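Local coordinates for immunoreactive 84kD antigen PG93 (Porphyromonas gingivalis, PDB 5M11), which serves as an essential bacterial surface component of the type IX secretion system and carries bound zinc and calcium ions, at residues A125-L130 with V150-A154; A145-T151 with M163-G167; D313-Y317 with A328-W333; F316-F321 with L637-N642. All blocks are in the same frame, centred on the assembly; numbering follows the deposited sequence.

Interaction 1. Residues A125-L130 with V150-A154; sequences AGGFGL and VTDVA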
loop_
_atom_site.group_PDB
_atom_site.type_symbol
_atom_site.label_atom_id
_atom_site.label_comp_id
_atom_site.label_asym_id
_atom_site.label_seq_id
_atom_site.Cartn_x
_atom_site.Cartn_y
_atom_site.Cartn_z
ATOM N N ALA A 125 -11.209 18.339 -16.525
ATOM C CA ALA A 125 -10.109 19.120 -17.075
ATOM C C ALA A 125 -8.854 18.670 -16.394
ATOM O O ALA A 125 -8.781 18.750 -15.169
ATOM C CB ALA A 125 -10.340 20.611 -16.841
ATOM N N GLY A 126 -7.897 18.167 -17.170
ATOM C CA GLY A 126 -6.616 17.698 -16.656
ATOM C C GLY A 126 -5.457 17.822 -17.635
ATOM O O GLY A 126 -5.512 18.617 -18.578
ATOM N N GLY A 127 -4.403 17.036 -17.409
ATOM C CA GLY A 127 -3.212 17.046 -18.251
ATOM C C GLY A 127 -3.391 16.305 -19.563
ATOM O O GLY A 127 -2.462 16.265 -20.382
ATOM N N PHE A 128 -4.587 15.697 -19.752
ATOM C CA PHE A 128 -5.020 14.901 -20.910
ATOM C C PHE A 128 -5.935 15.715 -21.816
ATOM O O PHE A 128 -6.261 15.249 -22.920
ATOM C CB PHE A 128 -5.769 13.612 -20.445
ATOM C CG PHE A 128 -6.851 13.858 -19.420
ATOM C CD1 PHE A 128 -8.133 14.237 -19.812
ATOM C CD2 PHE A 128 -6.564 13.814 -18.059
ATOM C CE1 PHE A 128 -9.101 14.584 -18.860
ATOM C CE2 PHE A 128 -7.538 14.138 -17.109
ATOM C CZ PHE A 128 -8.800 14.522 -17.514
ATOM N N GLY A 129 -6.402 16.864 -21.303
ATOM C CA GLY A 129 -7.321 17.751 -22.001
ATOM C C GLY A 129 -8.606 17.988 -21.227
ATOM O O GLY A 129 -8.584 18.090 -19.994
ATOM N N LEU A 130 -9.737 18.108 -21.955
ATOM C CA LEU A 130 -11.052 18.310 -21.368
ATOM C C LEU A 130 -11.968 17.187 -21.808
ATOM O O LEU A 130 -12.330 17.151 -22.971
ATOM C CB LEU A 130 -11.641 19.689 -21.716
ATOM C CG LEU A 130 -13.034 20.007 -21.140
ATOM C CD1 LEU A 130 -13.043 19.911 -19.615
ATOM C CD2 LEU A 130 -13.511 21.375 -21.574
ATOM N N VAL A 150 -5.339 21.362 -19.557
ATOM C CA VAL A 150 -6.489 22.268 -19.440
ATOM C C VAL A 150 -6.593 22.607 -17.943
ATOM O O VAL A 150 -6.947 21.759 -17.132
ATOM C CB VAL A 150 -7.808 21.698 -20.029
ATOM C CG1 VAL A 150 -9.009 22.567 -19.644
ATOM C CG2 VAL A 150 -7.712 21.558 -21.540
ATOM N N THR A 151 -6.233 23.830 -17.587
ATOM C CA THR A 151 -6.179 24.369 -16.236
ATOM C C THR A 151 -7.557 24.337 -15.502
ATOM O O THR A 151 -7.576 23.997 -14.315
ATOM C CB THR A 151 -5.581 25.765 -16.347
ATOM O OG1 THR A 151 -4.244 25.606 -16.833
ATOM C CG2 THR A 151 -5.586 26.530 -15.039
ATOM N N ASP A 152 -8.677 24.688 -16.162
ATOM C CA ASP A 152 -9.985 24.719 -15.494
ATOM C C ASP A 152 -11.150 24.710 -16.494
ATOM O O ASP A 152 -10.933 24.934 -17.685
ATOM C CB ASP A 152 -10.098 25.971 -14.590
ATOM C CG ASP A 152 -10.877 25.748 -13.300
ATOM O OD1 ASP A 152 -11.844 24.949 -13.311
ATOM O OD2 ASP A 152 -10.551 26.396 -12.297
ATOM N N VAL A 153 -12.375 24.452 -16.010
ATOM C CA VAL A 153 -13.549 24.431 -16.858
ATOM C C VAL A 153 -14.761 25.055 -16.100
ATOM O O VAL A 153 -14.838 25.014 -14.857
ATOM C CB VAL A 153 -13.850 23.004 -17.448
ATOM C CG1 VAL A 153 -14.210 21.965 -16.379
ATOM C CG2 VAL A 153 -14.898 23.047 -18.570
ATOM N N ALA A 154 -15.667 25.683 -16.874
ATOM C CA ALA A 154 -16.870 26.298 -16.368
ATOM C C ALA A 154 -17.995 26.222 -17.428
ATOM O O ALA A 154 -17.759 26.390 -18.621
ATOM C CB ALA A 154 -16.604 27.733 -15.957
#
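V150 and V153 project from the first strand of one beta-propeller blade onto the tight hairpin turn of the blade before it, where A125 and L130 receive them. The two methyls of V150 divide the work. With CG1 anti to the backbone N (chi1 169°), that methyl reaches CB of A125 at 3.7 Å, while CG2 lies against the backbone of G129, 3.7 Å from its C. Further along, L130 and V153 cross at about a right angle, with CD2 of the leucine 3.7 Å from CG2 of the valine. A125 CB also lies near CG1 of V153, so the small residue touches both valines. One nearly straight backbone bond ties the blades together: V150 N donates to G126 O at 2.9 Å with an N-H...O angle of 174°.

That acceptor belongs to the turn itself. G126 to G129 form a type I beta turn whose strands are joined by G126 N to G129 O at 2.9 Å; the return bond from G129 N to G126 O is weak. F128 folds back beneath the turn, one ring face turned to the carbonyl carbon of G126. In the second shell, N113 ND2 takes up V150 O, and R114 and L116 of strand 112-118 pack against V153. A classic beta bulge at T151 and D152, both opposite L164, lies between the two valines. D152 is held through a salt bridge to R114 and by L199 N, and its OD1 offers its anti lone pair to V153 N at 2.8 Å.

Interaction 2. Residues A145-T151 with M163-G167; sequences AKGTKVT and MLKEG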
loop_
_atom_site.group_PDB
_atom_site.type_symbol
_atom_site.label_atom_id
_atom_site.label_comp_id
_atom_site.label_asym_id
_atom_site.label_seq_id
_atom_site.Cartn_x
_atom_site.Cartn_y
_atom_site.Cartn_z
ATOM N N ALA A 145 -9.227 19.563 -26.630
ATOM C CA ALA A 145 -7.810 19.886 -26.366
ATOM C C ALA A 145 -6.969 18.632 -26.031
ATOM O O ALA A 145 -6.016 18.743 -25.260
ATOM C CB ALA A 145 -7.701 20.895 -25.239
ATOM N N LYS A 146 -7.348 17.435 -26.593
ATOM C CA LYS A 146 -6.729 16.125 -26.361
ATOM C C LYS A 146 -5.218 16.249 -26.259
ATOM O O LYS A 146 -4.605 16.826 -27.153
ATOM C CB LYS A 146 -7.109 15.163 -27.483
ATOM C CG LYS A 146 -7.302 13.729 -27.025
ATOM C CD LYS A 146 -7.871 12.827 -28.134
ATOM C CE LYS A 146 -9.384 12.869 -28.274
ATOM N NZ LYS A 146 -9.871 11.890 -29.287
ATOM N N GLY A 147 -4.656 15.804 -25.133
ATOM C CA GLY A 147 -3.225 15.836 -24.853
ATOM C C GLY A 147 -2.622 17.179 -24.496
ATOM O O GLY A 147 -1.410 17.355 -24.617
ATOM N N THR A 148 -3.425 18.121 -24.029
ATOM C CA THR A 148 -2.963 19.446 -23.629
ATOM C C THR A 148 -3.495 19.727 -22.245
ATOM O O THR A 148 -4.683 19.511 -22.004
ATOM C CB THR A 148 -3.420 20.506 -24.651
ATOM O OG1 THR A 148 -2.999 20.094 -25.950
ATOM C CG2 THR A 148 -2.922 21.929 -24.333
ATOM N N LYS A 149 -2.636 20.221 -21.337
ATOM C CA LYS A 149 -3.075 20.546 -19.991
ATOM C C LYS A 149 -4.129 21.633 -20.097
ATOM O O LYS A 149 -3.879 22.635 -20.760
ATOM C CB LYS A 149 -1.886 20.989 -19.099
ATOM C CG LYS A 149 -2.256 21.198 -17.632
ATOM C CD LYS A 149 -1.097 21.633 -16.786
ATOM C CE LYS A 149 -1.533 22.449 -15.585
ATOM N NZ LYS A 149 -2.002 23.815 -15.965
ATOM N N VAL A 150 -5.339 21.362 -19.557
ATOM C CA VAL A 150 -6.489 22.268 -19.440
ATOM C C VAL A 150 -6.593 22.607 -17.943
ATOM O O VAL A 150 -6.947 21.759 -17.132
ATOM C CB VAL A 150 -7.808 21.698 -20.029
ATOM C CG1 VAL A 150 -9.009 22.567 -19.644
ATOM C CG2 VAL A 150 -7.712 21.558 -21.540
ATOM N N THR A 151 -6.233 23.830 -17.587
ATOM C CA THR A 151 -6.179 24.369 -16.236
ATOM C C THR A 151 -7.557 24.337 -15.502
ATOM O O THR A 151 -7.576 23.997 -14.315
ATOM C CB THR A 151 -5.581 25.765 -16.347
ATOM O OG1 THR A 151 -4.244 25.606 -16.833
ATOM C CG2 THR A 151 -5.586 26.530 -15.039
ATOM N N MET A 163 -13.211 27.288 -21.145
ATOM C CA MET A 163 -12.007 26.478 -20.976
ATOM C C MET A 163 -10.774 27.368 -20.815
ATOM O O MET A 163 -10.573 28.305 -21.596
ATOM C CB MET A 163 -11.853 25.521 -22.200
ATOM C CG MET A 163 -10.464 24.923 -22.437
ATOM S SD MET A 163 -10.564 23.533 -23.632
ATOM C CE MET A 163 -10.018 24.333 -25.061
ATOM N N LEU A 164 -9.956 27.068 -19.801
ATOM C CA LEU A 164 -8.720 27.792 -19.579
ATOM C C LEU A 164 -7.554 26.853 -19.878
ATOM O O LEU A 164 -7.381 25.869 -19.159
ATOM C CB LEU A 164 -8.682 28.331 -18.142
ATOM C CG LEU A 164 -7.451 29.097 -17.670
ATOM C CD1 LEU A 164 -7.309 30.463 -18.364
ATOM C CD2 LEU A 164 -7.549 29.331 -16.200
ATOM N N LYS A 165 -6.837 27.085 -20.996
ATOM C CA LYS A 165 -5.674 26.282 -21.337
ATOM C C LYS A 165 -4.575 27.209 -21.810
ATOM O O LYS A 165 -4.840 28.226 -22.474
ATOM C CB LYS A 165 -5.954 25.142 -22.339
ATOM C CG LYS A 165 -6.201 25.526 -23.797
ATOM C CD LYS A 165 -6.178 24.310 -24.746
ATOM C CE LYS A 165 -6.410 24.665 -26.207
ATOM N NZ LYS A 165 -5.293 25.449 -26.819
ATOM N N GLU A 166 -3.335 26.888 -21.393
ATOM C CA GLU A 166 -2.119 27.630 -21.680
ATOM C C GLU A 166 -2.335 29.166 -21.513
ATOM O O GLU A 166 -1.966 29.940 -22.388
ATOM C CB GLU A 166 -1.605 27.291 -23.088
ATOM C CG GLU A 166 -1.263 25.832 -23.336
ATOM C CD GLU A 166 -1.190 25.442 -24.803
ATOM O OE1 GLU A 166 -1.931 26.038 -25.621
ATOM O OE2 GLU A 166 -0.433 24.497 -25.128
ATOM N N GLY A 167 -2.931 29.592 -20.405
ATOM C CA GLY A 167 -3.126 31.016 -20.123
ATOM C C GLY A 167 -4.097 31.770 -21.017
ATOM O O GLY A 167 -4.081 33.005 -21.064
HETATM O O HOH W 1 -2.884 24.790 -19.667
#
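M163 and A145 meet through their methyl groups, and V150 joins them to make the apolar side of this contact between a loop and the hairpin partner it leads toward. The thioether chain of M163 runs out extended and then bends at its last torsion (chi3 101°), which brings CE to 4.1 Å from A145 CB. Midway along it, CG passes V150 CG1 at 3.9 Å, the two side chains crossing at about a right angle. The aliphatic part of K165 lies over the same alanine, CD at 3.8 Å from A145 CB. At the other end, T151 turns its methyl to the leucine, with CG2 3.6 Å from L164 CD2.

A single direct hydrogen bond crosses, and it is bent: T151 N reaches L164 O at 2.8 Å, but the angle of 121° makes this a weak bond. A water adds a second link: it donates to K149 O at 2.6 Å and accepts from E166 N at 2.8 Å, and it also lies within bonding distance of T151 OG1. K149 NZ approaches that same hydroxyl in a weak bond of its own.

Charge contributes little across the interface. K165 NZ and E166 OE1, neighbours in sequence, form only a long salt bridge, while a carboxylate oxygen of E166 lies against the methyl of T148, the last residue of a type II turn that starts at A145. Beyond this point L164 pairs with D152, and the whole is the opening of the antiparallel hairpin 150-155/160-165, bulged at T151 and D152, which forms the inner half of a four-stranded propeller blade.

Interaction 3. Residues D313-Y317 with A328-W333; sequences DNDFY and AASGLW. With ZN (zinc ion), chain H.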
loop_
_atom_site.group_PDB
_atom_site.type_symbol
_atom_site.label_atom_id
_atom_site.label_comp_id
_atom_site.label_asym_id
_atom_site.label_seq_id
_atom_site.Cartn_x
_atom_site.Cartn_y
_atom_site.Cartn_z
ATOM N N ASP A 313 0.086 5.275 8.261
ATOM C CA ASP A 313 0.330 5.485 6.830
ATOM C C ASP A 313 0.297 4.118 6.124
ATOM O O ASP A 313 0.122 3.096 6.789
ATOM C CB ASP A 313 1.646 6.249 6.565
ATOM C CG ASP A 313 2.904 5.715 7.228
ATOM O OD1 ASP A 313 3.760 6.541 7.627
ATOM O OD2 ASP A 313 3.069 4.478 7.283
ATOM N N ASN A 314 0.420 4.092 4.791
ATOM C CA ASN A 314 0.371 2.836 4.036
ATOM C C ASN A 314 1.781 2.388 3.626
ATOM O O ASN A 314 1.942 1.763 2.565
ATOM C CB ASN A 314 -0.525 2.982 2.804
ATOM C CG ASN A 314 -1.933 3.446 3.083
ATOM O OD1 ASN A 314 -2.664 2.841 3.868
ATOM N ND2 ASN A 314 -2.377 4.462 2.354
ATOM N N ASP A 315 2.797 2.670 4.493
ATOM C CA ASP A 315 4.207 2.366 4.216
ATOM C C ASP A 315 4.725 1.176 5.047
ATOM O O ASP A 315 4.828 1.253 6.262
ATOM C CB ASP A 315 5.089 3.609 4.437
ATOM C CG ASP A 315 4.669 4.892 3.739
ATOM O OD1 ASP A 315 3.519 4.964 3.253
ATOM O OD2 ASP A 315 5.463 5.849 3.734
ATOM N N PHE A 316 5.039 0.066 4.373
ATOM C CA PHE A 316 5.498 -1.155 5.029
ATOM C C PHE A 316 6.841 -1.559 4.422
ATOM O O PHE A 316 6.946 -2.531 3.664
ATOM C CB PHE A 316 4.417 -2.262 4.956
ATOM C CG PHE A 316 3.153 -1.834 5.678
ATOM C CD1 PHE A 316 2.910 -2.242 6.985
ATOM C CD2 PHE A 316 2.256 -0.939 5.085
ATOM C CE1 PHE A 316 1.793 -1.774 7.682
ATOM C CE2 PHE A 316 1.162 -0.447 5.793
ATOM C CZ PHE A 316 0.929 -0.877 7.080
ATOM N N TYR A 317 7.870 -0.741 4.740
ATOM C CA TYR A 317 9.253 -0.924 4.330
ATOM C C TYR A 317 9.752 -2.221 4.955
ATOM O O TYR A 317 10.338 -3.063 4.270
ATOM C CB TYR A 317 10.109 0.293 4.765
ATOM C CG TYR A 317 11.571 0.130 4.418
ATOM C CD1 TYR A 317 12.055 0.484 3.162
ATOM C CD2 TYR A 317 12.461 -0.459 5.319
ATOM C CE1 TYR A 317 13.385 0.268 2.810
ATOM C CE2 TYR A 317 13.786 -0.707 4.969
ATOM C CZ TYR A 317 14.249 -0.328 3.716
ATOM O OH TYR A 317 15.566 -0.537 3.368
ATOM N N ALA A 328 5.544 -2.880 12.212
ATOM C CA ALA A 328 5.899 -2.303 10.922
ATOM C C ALA A 328 6.587 -0.945 11.049
ATOM O O ALA A 328 6.233 -0.128 11.910
ATOM C CB ALA A 328 4.665 -2.169 10.067
ATOM N N ALA A 329 7.577 -0.728 10.166
ATOM C CA ALA A 329 8.385 0.485 10.031
ATOM C C ALA A 329 8.124 1.076 8.667
ATOM O O ALA A 329 8.200 0.366 7.661
ATOM C CB ALA A 329 9.869 0.165 10.204
ATOM N N SER A 330 7.789 2.352 8.620
ATOM C CA SER A 330 7.452 2.965 7.350
ATOM C C SER A 330 8.664 3.593 6.656
ATOM O O SER A 330 8.824 3.373 5.455
ATOM C CB SER A 330 6.336 3.990 7.538
ATOM O OG SER A 330 6.736 5.105 8.312
ATOM N N GLY A 331 9.475 4.354 7.420
ATOM C CA GLY A 331 10.656 5.123 7.006
ATOM C C GLY A 331 11.471 4.568 5.861
ATOM O O GLY A 331 11.651 3.354 5.766
ATOM N N LEU A 332 11.974 5.458 4.994
ATOM C CA LEU A 332 12.716 5.110 3.777
ATOM C C LEU A 332 14.250 4.952 3.955
ATOM O O LEU A 332 14.849 5.496 4.892
ATOM C CB LEU A 332 12.439 6.177 2.705
ATOM C CG LEU A 332 11.388 5.826 1.642
ATOM C CD1 LEU A 332 9.977 5.705 2.238
ATOM C CD2 LEU A 332 11.372 6.863 0.541
ATOM N N TRP A 333 14.866 4.186 3.021
ATOM C CA TRP A 333 16.311 3.925 2.932
ATOM C C TRP A 333 16.841 4.398 1.567
ATOM O O TRP A 333 16.121 4.390 0.560
ATOM C CB TRP A 333 16.643 2.419 3.161
ATOM C CG TRP A 333 18.091 2.013 2.961
ATOM C CD1 TRP A 333 19.069 1.969 3.913
ATOM C CD2 TRP A 333 18.709 1.581 1.732
ATOM N NE1 TRP A 333 20.260 1.560 3.353
ATOM C CE2 TRP A 333 20.067 1.317 2.015
ATOM C CE3 TRP A 333 18.253 1.424 0.406
ATOM C CZ2 TRP A 333 20.971 0.888 1.027
ATOM C CZ3 TRP A 333 19.149 1.006 -0.572
ATOM C CH2 TRP A 333 20.488 0.741 -0.260
HETATM ZN ZN ZN H . 5.414 7.863 3.144
#
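Loop-to-strand packing at the entrance of a propeller blade joins D313-Y317, which leads into inner strand 318-322, to A328-W333, where the neighbouring strand ends and runs out into a loop. Y317 and S330 carry most of it. The tyrosine side chain leaves with CG anti to its backbone nitrogen (chi1 177°) and runs alongside the departing loop: CB lies 3.4 Å from S330 O, CG 3.5 Å from G331 O, and the far end comes up to CB of W333. Its hydroxyl finds its polar partner elsewhere, in K425 NZ. A weak, bent bond from Y317 N to A329 O, 3.1 Å long, begins the pairing, and Y317 and E318 both face A329 as a classic beta bulge.

F316 starts out away from 328-333, but its ring comes back beside A328, CD1 lying 3.5 Å from CB of the alanine; K345 makes a cation-pi contact with the same ring. That lysine also forms a salt bridge with D313 OD2 and bonds D315 O, so it meets the loop at D313, D315 and F316 alike. D313 OD1 accepts a bond from S330 OG that is only weak, at 3.4 Å.

S330 CB also packs 3.4 Å from CB of D315, whose carboxylate continues to a zinc ion: H340 is a further ligand, and D315 OD2 binds the metal at 2.1 Å.

Interaction 4. Residues F316-F321 with L637-N642; sequences FYEMRF and LSLALN. With ZN (zinc ion), chain F; GOL (glycerol), chain R.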
loop_
_atom_site.group_PDB
_atom_site.type_symbol
_atom_site.label_atom_id
_atom_site.label_comp_id
_atom_site.label_asym_id
_atom_site.label_seq_id
_atom_site.Cartn_x
_atom_site.Cartn_y
_atom_site.Cartn_z
ATOM N N PHE A 316 5.039 0.066 4.373
ATOM C CA PHE A 316 5.498 -1.155 5.029
ATOM C C PHE A 316 6.841 -1.559 4.422
ATOM O O PHE A 316 6.946 -2.531 3.664
ATOM C CB PHE A 316 4.417 -2.262 4.956
ATOM C CG PHE A 316 3.153 -1.834 5.678
ATOM C CD1 PHE A 316 2.910 -2.242 6.985
ATOM C CD2 PHE A 316 2.256 -0.939 5.085
ATOM C CE1 PHE A 316 1.793 -1.774 7.682
ATOM C CE2 PHE A 316 1.162 -0.447 5.793
ATOM C CZ PHE A 316 0.929 -0.877 7.080
ATOM N N TYR A 317 7.870 -0.741 4.740
ATOM C CA TYR A 317 9.253 -0.924 4.330
ATOM C C TYR A 317 9.752 -2.221 4.955
ATOM O O TYR A 317 10.338 -3.063 4.270
ATOM C CB TYR A 317 10.109 0.293 4.765
ATOM C CG TYR A 317 11.571 0.130 4.418
ATOM C CD1 TYR A 317 12.055 0.484 3.162
ATOM C CD2 TYR A 317 12.461 -0.459 5.319
ATOM C CE1 TYR A 317 13.385 0.268 2.810
ATOM C CE2 TYR A 317 13.786 -0.707 4.969
ATOM C CZ TYR A 317 14.249 -0.328 3.716
ATOM O OH TYR A 317 15.566 -0.537 3.368
ATOM N N GLU A 318 9.523 -2.365 6.265
ATOM C CA GLU A 318 9.904 -3.548 7.012
ATOM C C GLU A 318 8.754 -3.898 7.956
ATOM O O GLU A 318 8.095 -3.003 8.481
ATOM C CB GLU A 318 11.260 -3.361 7.742
ATOM C CG GLU A 318 11.739 -4.542 8.603
ATOM C CD GLU A 318 12.450 -5.764 8.022
ATOM O OE1 GLU A 318 12.578 -5.878 6.780
ATOM O OE2 GLU A 318 12.858 -6.631 8.831
ATOM N N MET A 319 8.466 -5.206 8.074
ATOM C CA MET A 319 7.441 -5.797 8.924
ATOM C C MET A 319 7.966 -7.041 9.613
ATOM O O MET A 319 8.750 -7.778 9.022
ATOM C CB MET A 319 6.200 -6.218 8.128
ATOM C CG MET A 319 5.436 -5.147 7.432
ATOM S SD MET A 319 3.845 -5.910 7.008
ATOM C CE MET A 319 4.297 -7.032 5.725
ATOM N N ARG A 320 7.456 -7.335 10.810
ATOM C CA ARG A 320 7.782 -8.528 11.593
ATOM C C ARG A 320 6.493 -9.012 12.255
ATOM O O ARG A 320 5.651 -8.180 12.579
ATOM C CB ARG A 320 8.867 -8.212 12.675
ATOM C CG ARG A 320 10.299 -7.870 12.193
ATOM C CD ARG A 320 11.096 -9.051 11.622
ATOM N NE ARG A 320 11.091 -10.220 12.516
ATOM C CZ ARG A 320 11.472 -11.455 12.183
ATOM N NH1 ARG A 320 11.914 -11.719 10.955
ATOM N NH2 ARG A 320 11.423 -12.434 13.078
ATOM N N PHE A 321 6.321 -10.326 12.470
ATOM C CA PHE A 321 5.140 -10.808 13.198
ATOM C C PHE A 321 5.585 -11.562 14.446
ATOM O O PHE A 321 6.216 -12.609 14.328
ATOM C CB PHE A 321 4.214 -11.673 12.342
ATOM C CG PHE A 321 2.813 -11.702 12.905
ATOM C CD1 PHE A 321 1.885 -10.733 12.551
ATOM C CD2 PHE A 321 2.437 -12.669 13.827
ATOM C CE1 PHE A 321 0.601 -10.741 13.099
ATOM C CE2 PHE A 321 1.160 -12.658 14.394
ATOM C CZ PHE A 321 0.251 -11.700 14.021
ATOM N N LEU A 637 7.036 -4.944 -0.884
ATOM C CA LEU A 637 8.197 -4.485 -0.123
ATOM C C LEU A 637 8.534 -5.388 1.060
ATOM O O LEU A 637 9.716 -5.514 1.407
ATOM C CB LEU A 637 7.929 -3.050 0.380
ATOM C CG LEU A 637 8.382 -1.920 -0.554
ATOM C CD1 LEU A 637 7.486 -1.792 -1.778
ATOM C CD2 LEU A 637 8.445 -0.608 0.184
ATOM N N SER A 638 7.487 -5.984 1.694
ATOM C CA SER A 638 7.611 -6.846 2.866
ATOM C C SER A 638 6.503 -7.919 2.967
ATOM O O SER A 638 5.464 -7.829 2.312
ATOM C CB SER A 638 7.606 -5.997 4.133
ATOM O OG SER A 638 6.472 -5.150 4.193
ATOM N N LEU A 639 6.765 -8.932 3.813
ATOM C CA LEU A 639 5.910 -10.060 4.195
ATOM C C LEU A 639 6.007 -10.321 5.740
ATOM O O LEU A 639 6.988 -9.916 6.388
ATOM C CB LEU A 639 6.297 -11.341 3.417
ATOM C CG LEU A 639 5.997 -11.431 1.912
ATOM C CD1 LEU A 639 6.441 -12.758 1.359
ATOM C CD2 LEU A 639 4.513 -11.187 1.587
ATOM N N ALA A 640 4.972 -10.971 6.319
ATOM C CA ALA A 640 4.857 -11.373 7.733
ATOM C C ALA A 640 3.731 -12.332 7.816
ATOM O O ALA A 640 2.725 -12.128 7.147
ATOM C CB ALA A 640 4.609 -10.177 8.643
ATOM N N LEU A 641 3.878 -13.392 8.589
ATOM C CA LEU A 641 2.862 -14.426 8.655
ATOM C C LEU A 641 2.432 -14.726 10.089
ATOM O O LEU A 641 3.274 -14.958 10.963
ATOM C CB LEU A 641 3.450 -15.681 7.985
ATOM C CG LEU A 641 2.655 -16.971 7.972
ATOM C CD1 LEU A 641 1.527 -16.894 6.980
ATOM C CD2 LEU A 641 3.547 -18.111 7.627
ATOM N N ASN A 642 1.109 -14.751 10.306
ATOM C CA ASN A 642 0.487 -15.092 11.576
ATOM C C ASN A 642 0.261 -16.598 11.544
ATOM O O ASN A 642 -0.780 -17.068 11.077
ATOM C CB ASN A 642 -0.808 -14.288 11.755
ATOM C CG ASN A 642 -1.553 -14.485 13.062
ATOM O OD1 ASN A 642 -1.295 -15.395 13.863
ATOM N ND2 ASN A 642 -2.545 -13.642 13.279
HETATM ZN ZN ZN F . 11.790 -8.085 6.836
HETATM C C1 GOL R . 11.456 -11.126 7.095
HETATM O O1 GOL R . 12.379 -10.072 6.882
HETATM C C2 GOL R . 10.233 -10.603 7.807
HETATM O O2 GOL R . 9.601 -9.625 6.981
HETATM C C3 GOL R . 9.257 -11.706 8.150
HETATM O O3 GOL R . 8.671 -11.509 9.435
HETATM O O HOH W 2 13.018 -7.820 4.866
#
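F321 turns one ring face to N642 where the inner strands of two propeller blades, 318-322 and 636-642, run side by side; the segments 318-321 and 637-642 point only 10° apart. These are the first and last blades of the second propeller in sequence, so side chains here help close the ring. In a CH-pi contact, CB of N642 sits over the phenyl face, 3.9 Å from its centroid and displaced toward the rim, and the amide plane is tilted 24° from the ring. Y649, from the strand next to 636-642, meets the same ring at a shallow angle.

A640 points its methyl into the gap between M319 and F321, 4.0 Å from CB of the phenylalanine. M319 then bends at its last torsion (chi3 -71°), which swings the methyl CE back over the opposing backbone, 3.6 Å from S638 C. The hydroxyl of S638, next to that methyl, supplies the direct polar link: OG donates to F316 O at 2.7 Å, approaching from above the carbonyl plane rather than along a lone pair.

On another side of the strands a glycerol, probably from the crystallisation liquor, spans the gap. Its O2 lies 2.7 Å from L639 O and also close to M319 O, and D592, which bonds L639 N, holds the glycerol as well. E318 and D592 are both known zinc ligands of this protein; here E318 OE1 binds a zinc ion at 2.3 Å and OE2 lies farther from it, at 2.7 Å, with a water and glycerol O1, the latter at 2.1 Å, as further ligands.

The four contacts fall into two pairs, one in each beta-propeller. Interactions 1 and 2, in the N-terminal propeller, have centres about 5 Å apart and share V150 and T151 of strand 150-155: the first faces the preceding blade, the second the next strand of its own blade. F128 O and G147 N probably bond between them. Interactions 3 and 4 lie later, with centres about 10 Å apart, and share F316 and Y317. Interaction 3 stays within blade 318-356 and its entering loop; interaction 4 reaches the blade of strand 636-642. The centres of the two pairs lie about 35 to 44 Å apart, so the set samples packing within a blade, between consecutive blades and at ring closure.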